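Local coordinates for protein pectinesterase (Sitophilus oryzae, PDB 4PMH) that catalyses the hydrolysis of pectin methyl esters, releasing methanol, and probably serves the weevil in digesting plant cell walls, at residues A[163-168]-A[192-197]; A[219-224]-A[239-244]; A[25-30]-A[233-238]. One frame throughout, in Å; residues are numbered along the deposited sequence.

Interaction 1 of 3, residues A[163-168]-A[192-197]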
ATOM      1  N   ASN A 163      -3.036 -15.206   0.832  1.00 12.23           N
ATOM      2  CA  ASN A 163      -4.190 -15.882   0.240  1.00 12.40           C
ATOM      3  C   ASN A 163      -5.549 -15.337   0.720  1.00 12.16           C
ATOM      4  O   ASN A 163      -6.416 -16.068   1.153  1.00 12.01           O
ATOM      5  CB  ASN A 163      -4.097 -17.397   0.498  1.00 13.54           C
ATOM      6  CG  ASN A 163      -5.071 -18.200  -0.357  1.00 14.74           C
ATOM      7  OD1 ASN A 163      -5.345 -17.838  -1.494  1.00 17.23           O
ATOM      8  ND2 ASN A 163      -5.579 -19.292   0.183  1.00 16.02           N
ATOM      9  N   LEU A 164      -5.759 -14.045   0.608  1.00 11.67           N
ATOM     10  CA  LEU A 164      -7.042 -13.512   0.991  1.00 12.08           C
ATOM     11  C   LEU A 164      -7.231 -12.154   0.340  1.00 11.77           C
ATOM     12  O   LEU A 164      -6.295 -11.586  -0.242  1.00 11.78           O
ATOM     13  CB  LEU A 164      -7.157 -13.442   2.529  1.00 12.65           C
ATOM     14  CG  LEU A 164      -6.078 -12.686   3.305  1.00 13.33           C
ATOM     15  CD1 LEU A 164      -6.265 -11.176   3.171  1.00 13.74           C
ATOM     16  CD2 LEU A 164      -6.078 -13.082   4.774  1.00 14.06           C
ATOM     17  N   SER A 165      -8.454 -11.661   0.422  1.00 12.03           N
ATOM     18  CA  SER A 165      -8.835 -10.409  -0.210  1.00 12.19           C
ATOM     19  C   SER A 165      -9.261  -9.406   0.859  1.00 11.96           C
ATOM     20  O   SER A 165     -10.067  -9.725   1.746  1.00 12.05           O
ATOM     21  CB  SER A 165     -10.000 -10.655  -1.174  1.00 12.43           C
ATOM     22  OG  SER A 165      -9.665 -11.542  -2.240  1.00 12.13           O
ATOM     23  N   ILE A 166      -8.764  -8.182   0.749  1.00 11.70           N
ATOM     24  CA  ILE A 166      -9.158  -7.115   1.642  1.00 11.77           C
ATOM     25  C   ILE A 166      -9.712  -5.987   0.802  1.00 12.13           C
ATOM     26  O   ILE A 166      -9.069  -5.542  -0.145  1.00 11.76           O
ATOM     27  CB  ILE A 166      -7.971  -6.559   2.485  1.00 11.39           C
ATOM     28  CG1 ILE A 166      -7.231  -7.684   3.231  1.00 11.52           C
ATOM     29  CG2 ILE A 166      -8.467  -5.535   3.480  1.00 11.08           C
ATOM     30  CD1 ILE A 166      -5.857  -7.303   3.736  1.00 11.53           C
ATOM     31  N   GLU A 167     -10.887  -5.501   1.174  1.00 12.61           N
ATOM     32  CA  GLU A 167     -11.558  -4.495   0.388  1.00 13.47           C
ATOM     33  C   GLU A 167     -12.156  -3.410   1.251  1.00 13.02           C
ATOM     34  O   GLU A 167     -12.807  -3.690   2.252  1.00 13.02           O
ATOM     35  CB  GLU A 167     -12.691  -5.143  -0.429  1.00 14.00           C
ATOM     36  CG  GLU A 167     -13.590  -4.129  -1.118  1.00 14.84           C
ATOM     37  CD  GLU A 167     -14.588  -4.800  -2.021  1.00 15.73           C
ATOM     38  OE1 GLU A 167     -15.282  -5.712  -1.532  1.00 15.69           O
ATOM     39  OE2 GLU A 167     -14.648  -4.425  -3.212  1.00 17.35           O
ATOM     40  N   ASN A 168     -11.962  -2.166   0.829  1.00 13.59           N
ATOM     41  CA  ASN A 168     -12.798  -1.069   1.308  1.00 13.65           C
ATOM     42  C   ASN A 168     -13.554  -0.522   0.088  1.00 14.42           C
ATOM     43  O   ASN A 168     -12.979   0.094  -0.809  1.00 13.78           O
ATOM     44  CB  ASN A 168     -11.958  -0.013   2.020  1.00 13.51           C
ATOM     45  CG  ASN A 168     -12.802   0.976   2.815  1.00 12.89           C
ATOM     46  OD1 ASN A 168     -13.973   1.231   2.489  1.00 12.13           O
ATOM     47  ND2 ASN A 168     -12.213   1.528   3.875  1.00 12.34           N
ATOM     48  N   ASN A 192       0.215 -13.399  -2.349  1.00 14.27           N
ATOM     49  CA  ASN A 192      -0.947 -14.014  -2.975  1.00 15.25           C
ATOM     50  C   ASN A 192      -2.256 -13.413  -2.451  1.00 14.60           C
ATOM     51  O   ASN A 192      -3.167 -14.118  -2.069  1.00 14.36           O
ATOM     52  CB  ASN A 192      -0.922 -15.539  -2.787  1.00 16.89           C
ATOM     53  CG  ASN A 192      -1.939 -16.257  -3.669  1.00 20.08           C
ATOM     54  OD1 ASN A 192      -2.189 -15.864  -4.820  1.00 22.31           O
ATOM     55  ND2 ASN A 192      -2.544 -17.311  -3.127  1.00 21.30           N
ATOM     56  N   ALA A 193      -2.336 -12.096  -2.454  1.00 14.35           N
ATOM     57  CA  ALA A 193      -3.480 -11.402  -1.904  1.00 13.66           C
ATOM     58  C   ALA A 193      -4.082 -10.492  -2.939  1.00 13.88           C
ATOM     59  O   ALA A 193      -3.497 -10.260  -4.013  1.00 13.24           O
ATOM     60  CB  ALA A 193      -3.057 -10.603  -0.670  1.00 14.03           C
ATOM     61  N   ARG A 194      -5.270  -9.988  -2.616  1.00 13.30           N
ATOM     62  CA  ARG A 194      -5.999  -9.076  -3.470  1.00 14.12           C
ATOM     63  C   ARG A 194      -6.428  -7.894  -2.580  1.00 13.18           C
ATOM     64  O   ARG A 194      -7.074  -8.098  -1.554  1.00 12.34           O
ATOM     65  CB  ARG A 194      -7.233  -9.793  -4.074  1.00 15.63           C
ATOM     66  CG  ARG A 194      -6.935 -11.045  -4.917  1.00 17.06           C
ATOM     67  CD  ARG A 194      -8.188 -11.785  -5.412  1.00 18.06           C
ATOM     68  NE  ARG A 194      -9.098 -10.924  -6.176  1.00 19.76           N
ATOM     69  CZ  ARG A 194     -10.316 -10.508  -5.790  1.00 22.29           C
ATOM     70  NH1 ARG A 194     -10.869 -10.872  -4.631  1.00 22.81           N
ATOM     71  NH2 ARG A 194     -11.013  -9.703  -6.594  1.00 24.32           N
ATOM     72  N   LEU A 195      -6.044  -6.684  -2.958  1.00 13.08           N
ATOM     73  CA  LEU A 195      -6.283  -5.491  -2.174  1.00 13.04           C
ATOM     74  C   LEU A 195      -7.127  -4.545  -3.038  1.00 13.27           C
ATOM     75  O   LEU A 195      -6.679  -4.130  -4.105  1.00 13.43           O
ATOM     76  CB  LEU A 195      -4.932  -4.869  -1.738  1.00 13.16           C
ATOM     77  CG  LEU A 195      -3.944  -5.826  -1.044  1.00 13.34           C
ATOM     78  CD1 LEU A 195      -2.593  -5.160  -0.863  1.00 13.14           C
ATOM     79  CD2 LEU A 195      -4.499  -6.290   0.297  1.00 13.74           C
ATOM     80  N   LEU A 196      -8.362  -4.249  -2.602  1.00 12.89           N
ATOM     81  CA  LEU A 196      -9.369  -3.652  -3.472  1.00 12.99           C
ATOM     82  C   LEU A 196      -9.939  -2.356  -2.900  1.00 13.09           C
ATOM     83  O   LEU A 196     -10.355  -2.292  -1.760  1.00 11.94           O
ATOM     84  CB  LEU A 196     -10.536  -4.621  -3.710  1.00 13.89           C
ATOM     85  CG  LEU A 196     -10.253  -6.117  -3.946  1.00 14.50           C
ATOM     86  CD1 LEU A 196     -11.554  -6.908  -3.981  1.00 15.38           C
ATOM     87  CD2 LEU A 196      -9.439  -6.359  -5.203  1.00 14.97           C
ATOM     88  N   GLY A 197      -9.970  -1.330  -3.715  1.00 13.38           N
ATOM     89  CA  GLY A 197     -10.498  -0.076  -3.273  1.00 14.02           C
ATOM     90  C   GLY A 197     -10.554   0.865  -4.434  1.00 14.71           C
ATOM     91  O   GLY A 197     -10.572   0.442  -5.591  1.00 14.67           O
TER
HETATM   92  O   HOH W   1      -4.311 -19.567  -3.468  1.00 36.24           O
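Arg194 and Ser165 sit side by side on the same face of two adjacent parallel strands, 194-196 and 165-168, which come from successive coils of the right-handed parallel beta-helix on which pectinesterases are built. The strands run almost exactly alongside, their directions 4° apart. Four backbone bonds knit them: Arg194 N to Leu164 O, Ile166 N to Arg194 O, Leu196 N to Ile166 O and Asn168 N to Leu196 O.

The Arg194 side chain curls round the serine hydroxyl. Its CB lies 3.5 Å from Ser165 OG, CG passes a little farther off, and CD returns to 3.5 Å from that same Ser165 OG. A bend at chi3 (56°) turns NE from the extended course, and at the tip NH1 donates to Ser165 OG at 2.8 Å, with OG tilted somewhat from the guanidinium plane. Leu196 CD2 sits 3.9 Å above one face of that group, toward its rim. Serine suits this place because its small hydroxyl can accept from the arginine while also bonding to Pro98 O. An alanine in place of Arg194 would probably leave Ser165 OG without its guanidinium partner and Leu196 CD2 without the flat group it packs against.

On the other face, Ile166 CD1 meets Leu195 CD2 at 3.8 Å, both beside Leu181. Asn163 and Asn192, opening the two segments, have positive phi, which asparagine tolerates well, and their amides lie nearly parallel. Asn163 ND2 is held by Gly93 O and Gly95 O, while one water donates to Asn163 OD1 and accepts from Asn192 ND2 at 2.9 Å.

Interaction 2 of 3, residues A[219-224]-A[239-244]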
ATOM      1  N   THR A 219       0.643 -10.366  -5.781  1.00 13.29           N
ATOM      2  CA  THR A 219      -0.478  -9.679  -5.192  1.00 13.29           C
ATOM      3  C   THR A 219      -1.097  -8.688  -6.193  1.00 13.72           C
ATOM      4  O   THR A 219      -0.389  -8.024  -6.979  1.00 14.38           O
ATOM      5  CB  THR A 219      -0.024  -9.040  -3.861  1.00 13.02           C
ATOM      6  OG1 THR A 219       0.171 -10.087  -2.896  1.00 12.52           O
ATOM      7  CG2 THR A 219      -1.044  -8.025  -3.318  1.00 12.83           C
ATOM      8  N   TYR A 220      -2.428  -8.632  -6.144  1.00 13.37           N
ATOM      9  CA  TYR A 220      -3.276  -7.837  -7.016  1.00 13.54           C
ATOM     10  C   TYR A 220      -3.823  -6.639  -6.226  1.00 13.11           C
ATOM     11  O   TYR A 220      -4.431  -6.805  -5.160  1.00 12.90           O
ATOM     12  CB  TYR A 220      -4.464  -8.691  -7.516  1.00 14.03           C
ATOM     13  CG  TYR A 220      -5.484  -7.921  -8.331  1.00 14.54           C
ATOM     14  CD1 TYR A 220      -5.302  -7.718  -9.705  1.00 15.13           C
ATOM     15  CD2 TYR A 220      -6.623  -7.373  -7.733  1.00 14.82           C
ATOM     16  CE1 TYR A 220      -6.234  -7.016 -10.455  1.00 14.85           C
ATOM     17  CE2 TYR A 220      -7.558  -6.654  -8.481  1.00 15.00           C
ATOM     18  CZ  TYR A 220      -7.362  -6.481  -9.834  1.00 14.40           C
ATOM     19  OH  TYR A 220      -8.268  -5.753 -10.571  1.00 14.17           O
ATOM     20  N   ILE A 221      -3.624  -5.445  -6.761  1.00 12.67           N
ATOM     21  CA  ILE A 221      -3.977  -4.231  -6.081  1.00 13.05           C
ATOM     22  C   ILE A 221      -4.721  -3.313  -7.054  1.00 13.43           C
ATOM     23  O   ILE A 221      -4.200  -3.010  -8.136  1.00 13.04           O
ATOM     24  CB  ILE A 221      -2.710  -3.494  -5.544  1.00 12.68           C
ATOM     25  CG1 ILE A 221      -1.826  -4.443  -4.735  1.00 12.67           C
ATOM     26  CG2 ILE A 221      -3.102  -2.277  -4.711  1.00 12.84           C
ATOM     27  CD1 ILE A 221      -0.447  -3.911  -4.458  1.00 13.07           C
ATOM     28  N   GLU A 222      -5.920  -2.866  -6.672  1.00 13.84           N
ATOM     29  CA  GLU A 222      -6.689  -1.983  -7.535  1.00 14.95           C
ATOM     30  C   GLU A 222      -7.172  -0.732  -6.842  1.00 14.07           C
ATOM     31  O   GLU A 222      -7.363  -0.705  -5.639  1.00 14.50           O
ATOM     32  CB  GLU A 222      -7.885  -2.705  -8.211  1.00 17.19           C
ATOM     33  CG  GLU A 222      -8.918  -3.326  -7.297  1.00 18.26           C
ATOM     34  CD  GLU A 222     -10.105  -3.981  -8.038  1.00 19.23           C
ATOM     35  OE1 GLU A 222     -11.236  -3.802  -7.542  1.00 20.56           O
ATOM     36  OE2 GLU A 222      -9.929  -4.670  -9.081  1.00 18.04           O
ATOM     37  N   GLY A 223      -7.401   0.286  -7.655  1.00 13.78           N
ATOM     38  CA  GLY A 223      -7.859   1.577  -7.194  1.00 13.57           C
ATOM     39  C   GLY A 223      -7.891   2.537  -8.359  1.00 13.71           C
ATOM     40  O   GLY A 223      -7.797   2.133  -9.515  1.00 13.14           O
ATOM     41  N   ASP A 224      -8.020   3.812  -8.053  1.00 14.20           N
ATOM     42  CA  ASP A 224      -7.980   4.827  -9.074  1.00 15.08           C
ATOM     43  C   ASP A 224      -7.120   6.024  -8.712  1.00 15.15           C
ATOM     44  O   ASP A 224      -6.470   6.542  -9.589  1.00 15.10           O
ATOM     45  CB  ASP A 224      -9.385   5.262  -9.503  1.00 16.00           C
ATOM     46  CG  ASP A 224     -10.297   5.644  -8.338  1.00 17.63           C
ATOM     47  OD1 ASP A 224      -9.827   6.053  -7.244  1.00 17.82           O
ATOM     48  OD2 ASP A 224     -11.533   5.540  -8.546  1.00 18.81           O
ATOM     49  N   CYS A 239       3.615  -8.440  -8.991  1.00 12.58           N
ATOM     50  CA  CYS A 239       2.327  -7.930  -8.552  1.00 12.50           C
ATOM     51  C   CYS A 239       1.602  -7.346  -9.743  1.00 12.86           C
ATOM     52  O   CYS A 239       2.206  -7.136 -10.783  1.00 12.61           O
ATOM     53  CB  CYS A 239       2.528  -6.858  -7.481  1.00 13.00           C
ATOM     54  SG  CYS A 239       2.985  -7.492  -5.856  1.00 12.97           S
ATOM     55  N   THR A 240       0.296  -7.118  -9.593  1.00 12.90           N
ATOM     56  CA  THR A 240      -0.493  -6.468 -10.617  1.00 13.46           C
ATOM     57  C   THR A 240      -1.194  -5.277  -9.997  1.00 13.26           C
ATOM     58  O   THR A 240      -1.820  -5.421  -8.943  1.00 13.77           O
ATOM     59  CB  THR A 240      -1.537  -7.425 -11.241  1.00 13.51           C
ATOM     60  OG1 THR A 240      -0.864  -8.498 -11.914  1.00 13.86           O
ATOM     61  CG2 THR A 240      -2.413  -6.712 -12.255  1.00 13.98           C
ATOM     62  N   PHE A 241      -1.084  -4.125 -10.653  1.00 13.19           N
ATOM     63  CA  PHE A 241      -1.734  -2.893 -10.220  1.00 13.58           C
ATOM     64  C   PHE A 241      -2.773  -2.524 -11.277  1.00 14.29           C
ATOM     65  O   PHE A 241      -2.421  -2.342 -12.463  1.00 14.19           O
ATOM     66  CB  PHE A 241      -0.709  -1.755 -10.085  1.00 13.47           C
ATOM     67  CG  PHE A 241       0.415  -2.048  -9.128  1.00 12.97           C
ATOM     68  CD1 PHE A 241       1.547  -2.724  -9.558  1.00 13.26           C
ATOM     69  CD2 PHE A 241       0.342  -1.651  -7.795  1.00 12.77           C
ATOM     70  CE1 PHE A 241       2.585  -3.008  -8.671  1.00 13.10           C
ATOM     71  CE2 PHE A 241       1.360  -1.943  -6.905  1.00 12.99           C
ATOM     72  CZ  PHE A 241       2.491  -2.630  -7.345  1.00 12.97           C
ATOM     73  N   TYR A 242      -4.037  -2.413 -10.869  1.00 14.40           N
ATOM     74  CA  TYR A 242      -5.141  -2.287 -11.812  1.00 14.62           C
ATOM     75  C   TYR A 242      -5.903  -0.992 -11.565  1.00 14.37           C
ATOM     76  O   TYR A 242      -6.485  -0.803 -10.497  1.00 13.45           O
ATOM     77  CB  TYR A 242      -6.081  -3.490 -11.673  1.00 15.96           C
ATOM     78  CG  TYR A 242      -7.076  -3.623 -12.792  1.00 16.89           C
ATOM     79  CD1 TYR A 242      -8.229  -2.865 -12.796  1.00 17.69           C
ATOM     80  CD2 TYR A 242      -6.849  -4.501 -13.858  1.00 18.05           C
ATOM     81  CE1 TYR A 242      -9.135  -2.961 -13.827  1.00 18.89           C
ATOM     82  CE2 TYR A 242      -7.756  -4.607 -14.907  1.00 18.70           C
ATOM     83  CZ  TYR A 242      -8.896  -3.826 -14.882  1.00 19.24           C
ATOM     84  OH  TYR A 242      -9.836  -3.912 -15.886  1.00 20.61           O
ATOM     85  N   VAL A 243      -5.890  -0.115 -12.551  1.00 14.29           N
ATOM     86  CA  VAL A 243      -6.545   1.175 -12.460  1.00 15.35           C
ATOM     87  C   VAL A 243      -7.986   1.005 -12.900  1.00 16.90           C
ATOM     88  O   VAL A 243      -8.255   0.734 -14.059  1.00 16.34           O
ATOM     89  CB  VAL A 243      -5.886   2.216 -13.354  1.00 15.24           C
ATOM     90  CG1 VAL A 243      -6.521   3.583 -13.136  1.00 15.54           C
ATOM     91  CG2 VAL A 243      -4.396   2.279 -13.061  1.00 15.37           C
ATOM     92  N   LYS A 244      -8.898   1.170 -11.959  1.00 18.07           N
ATOM     93  CA  LYS A 244     -10.305   0.964 -12.210  1.00 20.86           C
ATOM     94  C   LYS A 244     -10.912   2.190 -12.845  1.00 22.19           C
ATOM     95  O   LYS A 244     -10.469   3.308 -12.619  1.00 21.43           O
ATOM     96  CB  LYS A 244     -11.040   0.668 -10.904  1.00 22.97           C
ATOM     97  CG  LYS A 244     -10.847  -0.751 -10.385  1.00 25.38           C
ATOM     98  CD  LYS A 244     -11.932  -1.153  -9.392  1.00 29.11           C
ATOM     99  CE  LYS A 244     -13.285  -1.390 -10.052  1.00 29.43           C
ATOM    100  NZ  LYS A 244     -13.444  -2.722 -10.704  1.00 30.73           N
TER
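Ile221 and Phe241 form the tightly packed side of this pair of parallel beta-helix strands, 220-223 and 240-243. Lying side by side, they bring Ile221 CD1 within 3.6 Å of Phe241 CE2. The branched aliphatic chain and the ring suit a buried face, where Phe255 and Phe236 both meet Phe241 edge-to-face. Five backbone bonds fix the register, from Thr240 N to Thr219 O through to Lys244 N to Gly223 O.

The opposite face, with Tyr220, Glu222, Thr240 and Tyr242, is partly exposed and more polar. Tyr220 CE1 packs 3.7 Å from Tyr242 CB, and the phenol oxygen reaches on, Tyr220 OH lying 3.3 Å from Tyr242 CG. Tyr242 directs its own hydroxyl to Asp277. With CG between its backbone N and carbonyl carbon (chi1 59°), the extended Glu222 chain crosses that of Lys244 at a slant, Lys244 CD being 3.3 Å from Glu222 OE1. Lys244 NZ stays 4.0 Å from Glu222 OE1, a nearby charge beyond a salt bridge.

Tyr220 OH lies 2.5 Å from Glu222 OE2, a hydrogen bond so short that its exact length is doubtful. If real, this phenol contact and the nearby lysine may together favour a negatively charged Glu222.

Interaction 3 of 3, residues A[25-30]-A[233-238]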
ATOM      1  N   THR A  25      18.705  -4.783  -2.242  1.00 19.21           N
ATOM      2  CA  THR A  25      19.090  -3.471  -1.880  1.00 19.18           C
ATOM      3  C   THR A  25      17.965  -2.783  -1.072  1.00 18.66           C
ATOM      4  O   THR A  25      18.206  -2.227   0.014  1.00 18.24           O
ATOM      5  CB  THR A  25      19.536  -2.806  -3.191  1.00 20.78           C
ATOM      6  OG1 THR A  25      20.977  -2.773  -3.234  1.00 23.62           O
ATOM      7  CG2 THR A  25      18.976  -1.517  -3.379  1.00 20.08           C
ATOM      8  N   TYR A  26      16.735  -2.884  -1.561  1.00 17.36           N
ATOM      9  CA  TYR A  26      15.555  -2.377  -0.825  1.00 17.14           C
ATOM     10  C   TYR A  26      15.284  -3.111   0.511  1.00 17.31           C
ATOM     11  O   TYR A  26      14.752  -2.531   1.473  1.00 16.35           O
ATOM     12  CB  TYR A  26      14.328  -2.405  -1.763  1.00 16.14           C
ATOM     13  CG  TYR A  26      14.173  -1.184  -2.629  1.00 15.22           C
ATOM     14  CD1 TYR A  26      14.847  -1.055  -3.844  1.00 14.71           C
ATOM     15  CD2 TYR A  26      13.318  -0.153  -2.252  1.00 15.34           C
ATOM     16  CE1 TYR A  26      14.709   0.073  -4.626  1.00 14.13           C
ATOM     17  CE2 TYR A  26      13.178   0.977  -3.028  1.00 14.49           C
ATOM     18  CZ  TYR A  26      13.874   1.085  -4.211  1.00 14.56           C
ATOM     19  OH  TYR A  26      13.711   2.203  -4.972  1.00 14.03           O
ATOM     20  N   LEU A  27      15.668  -4.385   0.585  1.00 17.49           N
ATOM     21  CA  LEU A  27      15.497  -5.184   1.781  1.00 18.01           C
ATOM     22  C   LEU A  27      16.411  -4.739   2.925  1.00 17.81           C
ATOM     23  O   LEU A  27      16.094  -4.965   4.095  1.00 17.17           O
ATOM     24  CB  LEU A  27      15.727  -6.677   1.479  1.00 18.96           C
ATOM     25  CG  LEU A  27      14.602  -7.460   0.807  1.00 20.03           C
ATOM     26  CD1 LEU A  27      15.143  -8.796   0.284  1.00 21.08           C
ATOM     27  CD2 LEU A  27      13.433  -7.666   1.756  1.00 20.33           C
ATOM     28  N   GLN A  28      17.544  -4.125   2.590  1.00 17.88           N
ATOM     29  CA  GLN A  28      18.394  -3.484   3.581  1.00 18.13           C
ATOM     30  C   GLN A  28      18.794  -4.457   4.686  1.00 18.08           C
ATOM     31  O   GLN A  28      18.764  -4.130   5.850  1.00 19.20           O
ATOM     32  CB  GLN A  28      17.678  -2.256   4.170  1.00 18.42           C
ATOM     33  CG  GLN A  28      17.424  -1.139   3.179  1.00 18.13           C
ATOM     34  CD  GLN A  28      16.420  -0.120   3.706  1.00 18.34           C
ATOM     35  OE1 GLN A  28      16.752   0.698   4.561  1.00 18.32           O
ATOM     36  NE2 GLN A  28      15.186  -0.167   3.198  1.00 17.43           N
ATOM     37  N   GLY A  29      19.137  -5.677   4.308  1.00 19.56           N
ATOM     38  CA  GLY A  29      19.596  -6.679   5.269  1.00 20.35           C
ATOM     39  C   GLY A  29      18.500  -7.591   5.788  1.00 21.42           C
ATOM     40  O   GLY A  29      18.794  -8.653   6.350  1.00 22.76           O
ATOM     41  N   TRP A  30      17.238  -7.200   5.626  1.00 21.96           N
ATOM     42  CA  TRP A  30      16.151  -8.086   6.005  1.00 22.77           C
ATOM     43  C   TRP A  30      16.121  -9.305   5.075  1.00 24.25           C
ATOM     44  O   TRP A  30      16.205  -9.179   3.864  1.00 25.63           O
ATOM     45  CB  TRP A  30      14.807  -7.355   5.994  1.00 21.80           C
ATOM     46  CG  TRP A  30      13.629  -8.238   6.244  1.00 21.70           C
ATOM     47  CD1 TRP A  30      13.565  -9.333   7.073  1.00 21.09           C
ATOM     48  CD2 TRP A  30      12.328  -8.100   5.664  1.00 21.10           C
ATOM     49  NE1 TRP A  30      12.297  -9.877   7.042  1.00 21.05           N
ATOM     50  CE2 TRP A  30      11.520  -9.139   6.188  1.00 21.49           C
ATOM     51  CE3 TRP A  30      11.763  -7.197   4.765  1.00 20.48           C
ATOM     52  CZ2 TRP A  30      10.180  -9.303   5.816  1.00 21.00           C
ATOM     53  CZ3 TRP A  30      10.426  -7.351   4.411  1.00 20.51           C
ATOM     54  CH2 TRP A  30       9.655  -8.395   4.931  1.00 20.52           C
ATOM     55  N   SER A 233       9.531   1.415   3.072  1.00 13.45           N
ATOM     56  CA  SER A 233      10.354   0.758   2.082  1.00 13.41           C
ATOM     57  C   SER A 233       9.577  -0.458   1.634  1.00 14.31           C
ATOM     58  O   SER A 233       9.599  -1.487   2.306  1.00 15.22           O
ATOM     59  CB  SER A 233      11.693   0.331   2.669  1.00 13.59           C
ATOM     60  OG  SER A 233      12.524   1.441   2.949  1.00 13.61           O
ATOM     61  N   ALA A 234       8.883  -0.351   0.506  1.00 14.45           N
ATOM     62  CA  ALA A 234       7.955  -1.407   0.080  1.00 14.11           C
ATOM     63  C   ALA A 234       8.347  -1.958  -1.277  1.00 13.88           C
ATOM     64  O   ALA A 234       8.496  -1.206  -2.235  1.00 13.01           O
ATOM     65  CB  ALA A 234       6.526  -0.886   0.048  1.00 14.18           C
ATOM     66  N   ILE A 235       8.538  -3.277  -1.326  1.00 13.68           N
ATOM     67  CA  ILE A 235       8.910  -4.001  -2.529  1.00 13.76           C
ATOM     68  C   ILE A 235       7.683  -4.730  -3.063  1.00 13.55           C
ATOM     69  O   ILE A 235       6.979  -5.407  -2.301  1.00 13.42           O
ATOM     70  CB  ILE A 235      10.011  -5.029  -2.212  1.00 14.65           C
ATOM     71  CG1 ILE A 235      11.267  -4.294  -1.760  1.00 15.81           C
ATOM     72  CG2 ILE A 235      10.278  -5.945  -3.393  1.00 14.42           C
ATOM     73  CD1 ILE A 235      12.223  -5.159  -0.963  1.00 16.64           C
ATOM     74  N   PHE A 236       7.423  -4.583  -4.358  1.00 12.81           N
ATOM     75  CA  PHE A 236       6.298  -5.234  -5.021  1.00 13.04           C
ATOM     76  C   PHE A 236       6.871  -6.068  -6.142  1.00 13.21           C
ATOM     77  O   PHE A 236       7.310  -5.519  -7.148  1.00 13.80           O
ATOM     78  CB  PHE A 236       5.349  -4.199  -5.611  1.00 13.12           C
ATOM     79  CG  PHE A 236       4.715  -3.313  -4.592  1.00 13.83           C
ATOM     80  CD1 PHE A 236       3.495  -3.659  -4.007  1.00 14.09           C
ATOM     81  CD2 PHE A 236       5.328  -2.129  -4.204  1.00 14.09           C
ATOM     82  CE1 PHE A 236       2.909  -2.834  -3.067  1.00 14.64           C
ATOM     83  CE2 PHE A 236       4.741  -1.305  -3.255  1.00 14.12           C
ATOM     84  CZ  PHE A 236       3.529  -1.656  -2.692  1.00 14.63           C
ATOM     85  N   GLU A 237       6.912  -7.385  -5.955  1.00 13.10           N
ATOM     86  CA  GLU A 237       7.506  -8.286  -6.947  1.00 13.98           C
ATOM     87  C   GLU A 237       6.419  -9.215  -7.489  1.00 13.65           C
ATOM     88  O   GLU A 237       5.703  -9.867  -6.703  1.00 12.89           O
ATOM     89  CB  GLU A 237       8.668  -9.093  -6.327  1.00 15.05           C
ATOM     90  CG  GLU A 237       9.264 -10.102  -7.275  1.00 17.16           C
ATOM     91  CD  GLU A 237      10.468 -10.854  -6.720  1.00 20.61           C
ATOM     92  OE1 GLU A 237      10.759 -10.779  -5.507  1.00 21.85           O
ATOM     93  OE2 GLU A 237      11.134 -11.544  -7.529  1.00 25.07           O
ATOM     94  N   SER A 238       6.298  -9.271  -8.818  1.00 12.88           N
ATOM     95  CA  SER A 238       5.284 -10.095  -9.491  1.00 13.05           C
ATOM     96  C   SER A 238       3.874  -9.727  -9.045  1.00 12.24           C
ATOM     97  O   SER A 238       3.058 -10.578  -8.769  1.00 12.49           O
ATOM     98  CB  SER A 238       5.542 -11.587  -9.316  1.00 13.58           C
ATOM     99  OG  SER A 238       6.875 -11.878  -9.735  1.00 15.96           O
TER
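This is a small, mostly apolar packing contact, with one polar tie, between the C-terminal end of helix 23-27 and the start of strand 233-237 in the ten-stranded parallel sheet of the beta-helix. Tyr26 and Ile235 carry most of its apolar part, Ile235 pointing toward the helix.

Ile235 CD1 touches both Tyr26 CB, at 3.6 Å, and Leu27 CG, at 3.8 Å. The Leu27 and Ile235 side chains cross at about a right angle. Isoleucine suits the place: with CG1 anti to the carbonyl carbon (chi1 -64°), its longer branch reaches the helix. Beyond this contact, the Tyr26 ring stacks on Phe268 and meets Tyr265 edge-to-face, and its hydroxyl bonds to Gln311.

Past the helix the chain turns sharply. Gln28 has positive phi, and a type I' turn from Leu27 to Trp30 is closed by Trp30 N bonding to Leu27 O at 2.9 Å. Gly29 occupies backbone angles at which a CB would be jammed against the preceding carbonyl oxygen, so glycine belongs there.

Within the turn Gln28 points toward the strand, and its extended side chain carries the amide to Ser233, where one NH2 group can donate twice. Ser233 suits the receiving end because one small hydroxyl can take the bond from Gln28 and also bond to Tyr265 O. Both acceptors lie close to the amide plane: Gln28 NE2 donates to Tyr26 O at 3.0 Å, and the same Gln28 NE2 donates to Ser233 OG at 3.1 Å.

How the interactions relate
Interactions 1 and 2 belong to one eight-stranded parallel sheet, their centres 10 Å apart, and join through neighbouring strands 194-196 and 220-223: Leu195 N lies 2.7 Å from Tyr220 O, a probable hydrogen bond. Interaction 3 uses a different sheet, yet strand 233-237 leads directly into strand 240-243, and Phe241 CZ packs 3.6 Å from Phe236 CG. Its centre is about 19 Å from that of interaction 2, and it does not touch interaction 1. Interaction 2 lies nearest the probable catalytic site: the side chain of Asp224 is about 4 Å from that of Gln199, the likely transition-state stabiliser, and about 8 Å from that of Asp226, the likely nucleophile. Interaction 3 is remote from these sites.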